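Local coordinates for CELL division protein FTSZ homolog 1 (Methanocaldococcus jannaschii, PDB 1W5B) that binds GTP, probably hydrolyses it, and probably polymerises in a GTP-dependent way into the contractile Z ring at the future division site, at residues Leu248-Ile253 / Leu275-Asp280; Thr283-His288 / Leu335-Val340. All coordinates share one frame; numbering follows the deposited sequence.

Overall arrangement
Both contacts involve the four-stranded mixed sheet of the C-terminal FtsZ domain, and their centres lie 8 Å apart. Interaction 2 pairs two strands inside the sheet, 284-291 and 331-338; interaction 1 packs the loop 275-280 on one of the two outermost strands of that sheet, 249-256. Strands 249-256 and 331-338 are neighbours, so the contacts are joined by probable hydrogen bonds from Ile337 N to Met250 O and from Leu335 N to Gly252 O, both 2.9 Å. Neither contact touches the GTP site: the side chain of Ile251 stays about 12 Å from the bound nucleotide. Along the chain, interaction 1 closes before interaction 2 opens.

Interaction 1. Residues Leu248-Ile253 / Leu275-Asp280; sequences LAMIGI and LDVDID
Met250 lays the end of its side chain across Val277, its CE methyl 3.8 Å from Val277 CB and its sulfur close to the CG1 methyl. The thioether starts beside its own backbone N, CG anti to the carbonyl carbon (chi1 -71°), and bends at its last torsion, which brings CE to Val277 and to within 3.6 Å of the carbonyl oxygen of Asp276. A long, flexible, unbranched side chain suits this place, since it reaches from the strand to the Asp276-Val277 part of the loop and bends to fit.

Nearer the strand, Leu275 turns CD1 to the base of the same methionine, 3.9 Å from Met250 CB, while its CB sits 3.4 Å from the carbonyl oxygen of Ile251. Its backbone N is 3.1 Å from Ile251 O, yet the angle is too poor for a hydrogen bond, and the loop is held here mainly by apolar packing. Gly252 lets Leu275 settle close, their CA atoms 5.1 Å apart; a CB on Gly252 would point at the leucine and come 3.6 Å from its CD2, crowding it. Replacing Met250 by an alanine would probably leave Val277 without its cover from the strand and open a gap between the strand and the Asp276 carbonyl.

The loop keeps its own shape through an inverse gamma turn centred on Asp276, closed by Val277 N bonding to Leu275 O at 3.0 Å. Beyond the contact, Ile344 touches both Met250 and Val277, while Ala249 bonds through its backbone to Leu187 and Val189 and Ile251 packs on Val188 and Ile190. This is the seam where the first strand of the C-terminal domain meets the last strand of the GTPase sheet, with the loop after helix 261-270 on the face bearing Met250.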
ATOM      1  N   LEU A 248      -6.343  -9.964  -4.412  1.00 28.14           N
ATOM      2  CA  LEU A 248      -6.379  -9.566  -3.009  1.00 30.10           C
ATOM      3  C   LEU A 248      -5.041  -9.939  -2.365  1.00 31.98           C
ATOM      4  O   LEU A 248      -4.574 -11.070  -2.493  1.00 30.84           O
ATOM      5  CB  LEU A 248      -7.541 -10.288  -2.314  1.00 30.49           C
ATOM      6  CG  LEU A 248      -8.030  -9.890  -0.921  1.00 35.79           C
ATOM      7  CD1 LEU A 248      -7.091 -10.432   0.136  1.00 45.45           C
ATOM      8  CD2 LEU A 248      -8.154  -8.378  -0.841  1.00 31.47           C
ATOM      9  N   ALA A 249      -4.426  -8.984  -1.675  1.00 24.78           N
ATOM     10  CA  ALA A 249      -3.136  -9.228  -1.042  1.00 23.38           C
ATOM     11  C   ALA A 249      -3.105  -8.823   0.427  1.00 21.19           C
ATOM     12  O   ALA A 249      -3.865  -7.954   0.866  1.00 23.12           O
ATOM     13  CB  ALA A 249      -2.038  -8.478  -1.813  1.00 19.05           C
ATOM     14  N   MET A 250      -2.217  -9.462   1.182  1.00 19.74           N
ATOM     15  CA  MET A 250      -2.052  -9.163   2.598  1.00 21.68           C
ATOM     16  C   MET A 250      -0.561  -9.084   2.890  1.00 24.86           C
ATOM     17  O   MET A 250       0.252  -9.659   2.165  1.00 14.92           O
ATOM     18  CB  MET A 250      -2.711 -10.240   3.463  1.00 24.27           C
ATOM     19  CG  MET A 250      -4.224 -10.211   3.419  1.00 27.67           C
ATOM     20  SD  MET A 250      -4.944 -11.217   4.719  1.00 37.48           S
ATOM     21  CE  MET A 250      -6.372 -11.801   3.955  1.00 33.73           C
ATOM     22  N   ILE A 251      -0.199  -8.372   3.950  1.00 16.36           N
ATOM     23  CA  ILE A 251       1.207  -8.199   4.270  1.00 21.20           C
ATOM     24  C   ILE A 251       1.638  -8.883   5.555  1.00 26.18           C
ATOM     25  O   ILE A 251       0.815  -9.307   6.369  1.00 20.84           O
ATOM     26  CB  ILE A 251       1.565  -6.710   4.419  1.00 19.87           C
ATOM     27  CG1 ILE A 251       1.004  -6.175   5.743  1.00 17.82           C
ATOM     28  CG2 ILE A 251       0.963  -5.904   3.265  1.00 21.58           C
ATOM     29  CD1 ILE A 251       1.510  -4.786   6.104  1.00 15.34           C
ATOM     30  N   GLY A 252       2.954  -8.971   5.712  1.00 26.42           N
ATOM     31  CA  GLY A 252       3.561  -9.547   6.892  1.00 21.96           C
ATOM     32  C   GLY A 252       4.784  -8.683   7.148  1.00 22.13           C
ATOM     33  O   GLY A 252       5.483  -8.308   6.203  1.00 24.16           O
ATOM     34  N   ILE A 253       5.044  -8.340   8.403  1.00 20.42           N
ATOM     35  CA  ILE A 253       6.203  -7.514   8.714  1.00 24.15           C
ATOM     36  C   ILE A 253       7.051  -8.111   9.833  1.00 27.76           C
ATOM     37  O   ILE A 253       6.537  -8.531  10.873  1.00 28.10           O
ATOM     38  CB  ILE A 253       5.788  -6.095   9.135  1.00 25.45           C
ATOM     39  CG1 ILE A 253       5.001  -5.428   8.002  1.00 26.04           C
ATOM     40  CG2 ILE A 253       7.037  -5.275   9.475  1.00 21.95           C
ATOM     41  CD1 ILE A 253       4.500  -4.027   8.337  1.00 30.47           C
ATOM     42  N   LEU A 275      -0.817 -11.071   8.311  1.00 25.71           N
ATOM     43  CA  LEU A 275      -0.940 -12.009   7.202  1.00 27.97           C
ATOM     44  C   LEU A 275      -1.947 -13.081   7.613  1.00 34.67           C
ATOM     45  O   LEU A 275      -1.624 -14.267   7.683  1.00 28.47           O
ATOM     46  CB  LEU A 275       0.426 -12.632   6.921  1.00 24.97           C
ATOM     47  CG  LEU A 275       0.620 -13.437   5.640  1.00 29.68           C
ATOM     48  CD1 LEU A 275       0.291 -12.572   4.425  1.00 29.36           C
ATOM     49  CD2 LEU A 275       2.059 -13.924   5.586  1.00 23.31           C
ATOM     50  N   ASP A 276      -3.175 -12.646   7.878  1.00 38.60           N
ATOM     51  CA  ASP A 276      -4.239 -13.539   8.318  1.00 40.94           C
ATOM     52  C   ASP A 276      -4.905 -14.329   7.189  1.00 38.76           C
ATOM     53  O   ASP A 276      -6.042 -14.054   6.806  1.00 34.06           O
ATOM     54  CB  ASP A 276      -5.284 -12.727   9.084  1.00 44.42           C
ATOM     55  CG  ASP A 276      -6.336 -13.596   9.729  1.00 46.97           C
ATOM     56  OD1 ASP A 276      -6.008 -14.742  10.117  1.00 46.15           O
ATOM     57  OD2 ASP A 276      -7.485 -13.124   9.858  1.00 50.92           O
ATOM     58  N   VAL A 277      -4.196 -15.327   6.679  1.00 37.09           N
ATOM     59  CA  VAL A 277      -4.704 -16.150   5.589  1.00 42.20           C
ATOM     60  C   VAL A 277      -3.724 -17.284   5.318  1.00 44.89           C
ATOM     61  O   VAL A 277      -2.561 -17.221   5.723  1.00 46.61           O
ATOM     62  CB  VAL A 277      -4.859 -15.315   4.289  1.00 42.38           C
ATOM     63  CG1 VAL A 277      -3.508 -14.739   3.875  1.00 36.88           C
ATOM     64  CG2 VAL A 277      -5.417 -16.174   3.166  1.00 39.42           C
ATOM     65  N   ASP A 278      -4.200 -18.323   4.644  1.00 46.07           N
ATOM     66  CA  ASP A 278      -3.348 -19.451   4.294  1.00 50.70           C
ATOM     67  C   ASP A 278      -2.527 -18.986   3.093  1.00 46.87           C
ATOM     68  O   ASP A 278      -3.084 -18.672   2.043  1.00 46.52           O
ATOM     69  CB  ASP A 278      -4.204 -20.662   3.911  1.00 60.40           C
ATOM     70  CG  ASP A 278      -3.716 -21.948   4.553  1.00 67.29           C
ATOM     71  OD1 ASP A 278      -3.865 -22.093   5.784  1.00 72.16           O
ATOM     72  OD2 ASP A 278      -3.180 -22.812   3.827  1.00 72.49           O
ATOM     73  N   ILE A 279      -1.209 -18.936   3.243  1.00 47.54           N
ATOM     74  CA  ILE A 279      -0.353 -18.477   2.155  1.00 48.37           C
ATOM     75  C   ILE A 279       0.070 -19.549   1.154  1.00 50.70           C
ATOM     76  O   ILE A 279       0.540 -19.228   0.063  1.00 47.80           O
ATOM     77  CB  ILE A 279       0.915 -17.803   2.702  1.00 48.86           C
ATOM     78  CG1 ILE A 279       1.719 -18.804   3.533  1.00 52.19           C
ATOM     79  CG2 ILE A 279       0.531 -16.599   3.545  1.00 47.14           C
ATOM     80  CD1 ILE A 279       3.072 -18.292   3.980  1.00 56.10           C
ATOM     81  N   ASP A 280      -0.096 -20.818   1.513  1.00 54.93           N
ATOM     82  CA  ASP A 280       0.291 -21.906   0.617  1.00 61.47           C
ATOM     83  C   ASP A 280      -0.422 -21.804  -0.732  1.00 63.43           C
ATOM     84  O   ASP A 280       0.050 -22.340  -1.736  1.00 59.51           O
ATOM     85  CB  ASP A 280      -0.013 -23.261   1.258  1.00 63.66           C
ATOM     86  CG  ASP A 280      -1.499 -23.505   1.438  1.00 70.23           C
ATOM     87  OD1 ASP A 280      -1.865 -24.597   1.924  1.00 76.38           O
ATOM     88  OD2 ASP A 280      -2.301 -22.612   1.095  1.00 67.34           O
TER

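Interaction 2. Residues Thr283-His288 / Leu335-Val340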
ATOM      1  N   THR A 283      -0.321 -16.977  -5.233  1.00 51.19           N
ATOM      2  CA  THR A 283       0.149 -16.981  -6.615  1.00 48.77           C
ATOM      3  C   THR A 283       1.470 -16.228  -6.787  1.00 47.91           C
ATOM      4  O   THR A 283       2.201 -16.442  -7.758  1.00 46.61           O
ATOM      5  CB  THR A 283      -0.902 -16.336  -7.539  1.00 50.41           C
ATOM      6  OG1 THR A 283      -2.151 -17.019  -7.388  1.00 58.42           O
ATOM      7  CG2 THR A 283      -0.465 -16.418  -8.993  1.00 59.82           C
ATOM      8  N   GLY A 284       1.769 -15.337  -5.850  1.00 38.63           N
ATOM      9  CA  GLY A 284       2.996 -14.574  -5.946  1.00 36.98           C
ATOM     10  C   GLY A 284       3.313 -13.770  -4.702  1.00 32.19           C
ATOM     11  O   GLY A 284       2.553 -13.753  -3.729  1.00 26.50           O
ATOM     12  N   ALA A 285       4.447 -13.088  -4.733  1.00 29.90           N
ATOM     13  CA  ALA A 285       4.845 -12.289  -3.590  1.00 31.42           C
ATOM     14  C   ALA A 285       5.845 -11.217  -3.965  1.00 28.74           C
ATOM     15  O   ALA A 285       6.581 -11.338  -4.939  1.00 25.84           O
ATOM     16  CB  ALA A 285       5.434 -13.189  -2.503  1.00 23.26           C
ATOM     17  N   LEU A 286       5.842 -10.155  -3.176  1.00 29.99           N
ATOM     18  CA  LEU A 286       6.761  -9.047  -3.348  1.00 27.75           C
ATOM     19  C   LEU A 286       7.506  -9.015  -2.021  1.00 26.65           C
ATOM     20  O   LEU A 286       6.886  -8.919  -0.959  1.00 28.17           O
ATOM     21  CB  LEU A 286       5.983  -7.747  -3.568  1.00 33.27           C
ATOM     22  CG  LEU A 286       5.174  -7.675  -4.867  1.00 31.71           C
ATOM     23  CD1 LEU A 286       4.073  -6.642  -4.741  1.00 42.88           C
ATOM     24  CD2 LEU A 286       6.097  -7.330  -6.015  1.00 30.31           C
ATOM     25  N   ILE A 287       8.829  -9.122  -2.075  1.00 27.79           N
ATOM     26  CA  ILE A 287       9.623  -9.121  -0.857  1.00 23.86           C
ATOM     27  C   ILE A 287      10.586  -7.955  -0.826  1.00 24.16           C
ATOM     28  O   ILE A 287      11.371  -7.775  -1.743  1.00 21.46           O
ATOM     29  CB  ILE A 287      10.457 -10.412  -0.728  1.00 26.17           C
ATOM     30  CG1 ILE A 287       9.555 -11.642  -0.834  1.00 20.26           C
ATOM     31  CG2 ILE A 287      11.178 -10.428   0.618  1.00 22.34           C
ATOM     32  CD1 ILE A 287      10.331 -12.953  -0.920  1.00 29.06           C
ATOM     33  N   HIS A 288      10.524  -7.153   0.228  1.00 20.67           N
ATOM     34  CA  HIS A 288      11.448  -6.048   0.340  1.00 23.90           C
ATOM     35  C   HIS A 288      12.283  -6.194   1.608  1.00 22.40           C
ATOM     36  O   HIS A 288      11.767  -6.106   2.716  1.00 20.75           O
ATOM     37  CB  HIS A 288      10.703  -4.711   0.353  1.00 19.83           C
ATOM     38  CG  HIS A 288      11.602  -3.523   0.196  1.00 19.89           C
ATOM     39  ND1 HIS A 288      11.123  -2.237   0.074  1.00 24.39           N
ATOM     40  CD2 HIS A 288      12.952  -3.427   0.153  1.00 29.39           C
ATOM     41  CE1 HIS A 288      12.138  -1.398  -0.037  1.00 30.37           C
ATOM     42  NE2 HIS A 288      13.260  -2.095   0.007  1.00 30.91           N
ATOM     43  N   LEU A 335       6.683  -8.274   3.509  1.00 20.38           N
ATOM     44  CA  LEU A 335       6.194  -9.358   2.680  1.00 20.74           C
ATOM     45  C   LEU A 335       4.811  -8.948   2.195  1.00 19.73           C
ATOM     46  O   LEU A 335       4.036  -8.379   2.953  1.00 21.88           O
ATOM     47  CB  LEU A 335       6.067 -10.626   3.526  1.00 23.30           C
ATOM     48  CG  LEU A 335       6.959 -11.853   3.354  1.00 36.39           C
ATOM     49  CD1 LEU A 335       8.420 -11.480   3.200  1.00 28.19           C
ATOM     50  CD2 LEU A 335       6.743 -12.744   4.575  1.00 33.52           C
ATOM     51  N   VAL A 336       4.510  -9.231   0.933  1.00 26.22           N
ATOM     52  CA  VAL A 336       3.203  -8.927   0.360  1.00 22.91           C
ATOM     53  C   VAL A 336       2.800 -10.163  -0.440  1.00 26.59           C
ATOM     54  O   VAL A 336       3.359 -10.429  -1.502  1.00 27.25           O
ATOM     55  CB  VAL A 336       3.254  -7.692  -0.579  1.00 18.87           C
ATOM     56  CG1 VAL A 336       1.881  -7.460  -1.206  1.00 15.33           C
ATOM     57  CG2 VAL A 336       3.681  -6.451   0.207  1.00 20.76           C
ATOM     58  N   ILE A 337       1.851 -10.927   0.091  1.00 22.03           N
ATOM     59  CA  ILE A 337       1.390 -12.139  -0.568  1.00 24.04           C
ATOM     60  C   ILE A 337       0.143 -11.818  -1.382  1.00 28.52           C
ATOM     61  O   ILE A 337      -0.859 -11.330  -0.849  1.00 24.43           O
ATOM     62  CB  ILE A 337       1.111 -13.262   0.471  1.00 26.91           C
ATOM     63  CG1 ILE A 337       2.426 -13.919   0.905  1.00 29.92           C
ATOM     64  CG2 ILE A 337       0.237 -14.328  -0.131  1.00 26.21           C
ATOM     65  CD1 ILE A 337       3.475 -12.963   1.392  1.00 31.05           C
ATOM     66  N   THR A 338       0.217 -12.095  -2.680  1.00 27.79           N
ATOM     67  CA  THR A 338      -0.880 -11.791  -3.591  1.00 24.42           C
ATOM     68  C   THR A 338      -1.670 -13.011  -4.042  1.00 29.70           C
ATOM     69  O   THR A 338      -1.220 -14.145  -3.899  1.00 31.98           O
ATOM     70  CB  THR A 338      -0.341 -11.081  -4.844  1.00 24.14           C
ATOM     71  OG1 THR A 338       0.559 -11.957  -5.541  1.00 24.01           O
ATOM     72  CG2 THR A 338       0.405  -9.831  -4.455  1.00 22.55           C
ATOM     73  N   GLY A 339      -2.854 -12.756  -4.593  1.00 26.61           N
ATOM     74  CA  GLY A 339      -3.706 -13.824  -5.081  1.00 29.93           C
ATOM     75  C   GLY A 339      -4.304 -14.717  -4.011  1.00 35.82           C
ATOM     76  O   GLY A 339      -4.509 -15.908  -4.245  1.00 38.39           O
ATOM     77  N   VAL A 340      -4.601 -14.158  -2.843  1.00 32.85           N
ATOM     78  CA  VAL A 340      -5.167 -14.962  -1.768  1.00 31.36           C
ATOM     79  C   VAL A 340      -6.677 -14.810  -1.632  1.00 34.45           C
ATOM     80  O   VAL A 340      -7.253 -15.265  -0.649  1.00 32.77           O
ATOM     81  CB  VAL A 340      -4.513 -14.626  -0.400  1.00 31.74           C
ATOM     82  CG1 VAL A 340      -3.014 -14.853  -0.472  1.00 29.90           C
ATOM     83  CG2 VAL A 340      -4.817 -13.190  -0.004  1.00 33.70           C
TER
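Ile287 and Leu335 lie side by side on one face of an antiparallel strand pair, with Leu335 CD1 3.9 Å from Ile287 CG2; on the other face Leu286 and Val336 meet through their CB atoms. These branched side chains suit two buried faces. Ala285, a small residue, meets Ile337 CD1 with its CB.

The backbone sets this register. Leu286 N bonds to Val336 O at 3.0 Å, in the carbonyl plane, and the return bond from Val336 N is weak. The strand pairing also brings Ala285 CA 3.2 Å from Val336 O in a CA-H...O contact. Gly284 O accepts a nearly straight bond from Thr338 N (169°), whose donor stands above the carbonyl plane, and a weak second one from Thr338 OG1. That hydroxyl reaches it because chi1 of 63° sets OG1 between the backbone N and carbonyl carbon. Gly339 leaves the strand with positive phi, and a CB there would clash with Thr283 OG1.

Farther out, Val303, Val304 and Val307 cover Ile287, while Leu222 meets Leu286. The sheet is flanked on one face by helix 297-308 and on the other by the long helix 207-227 between the two domains, as in the C-terminal domain that FtsZ shares with tubulin.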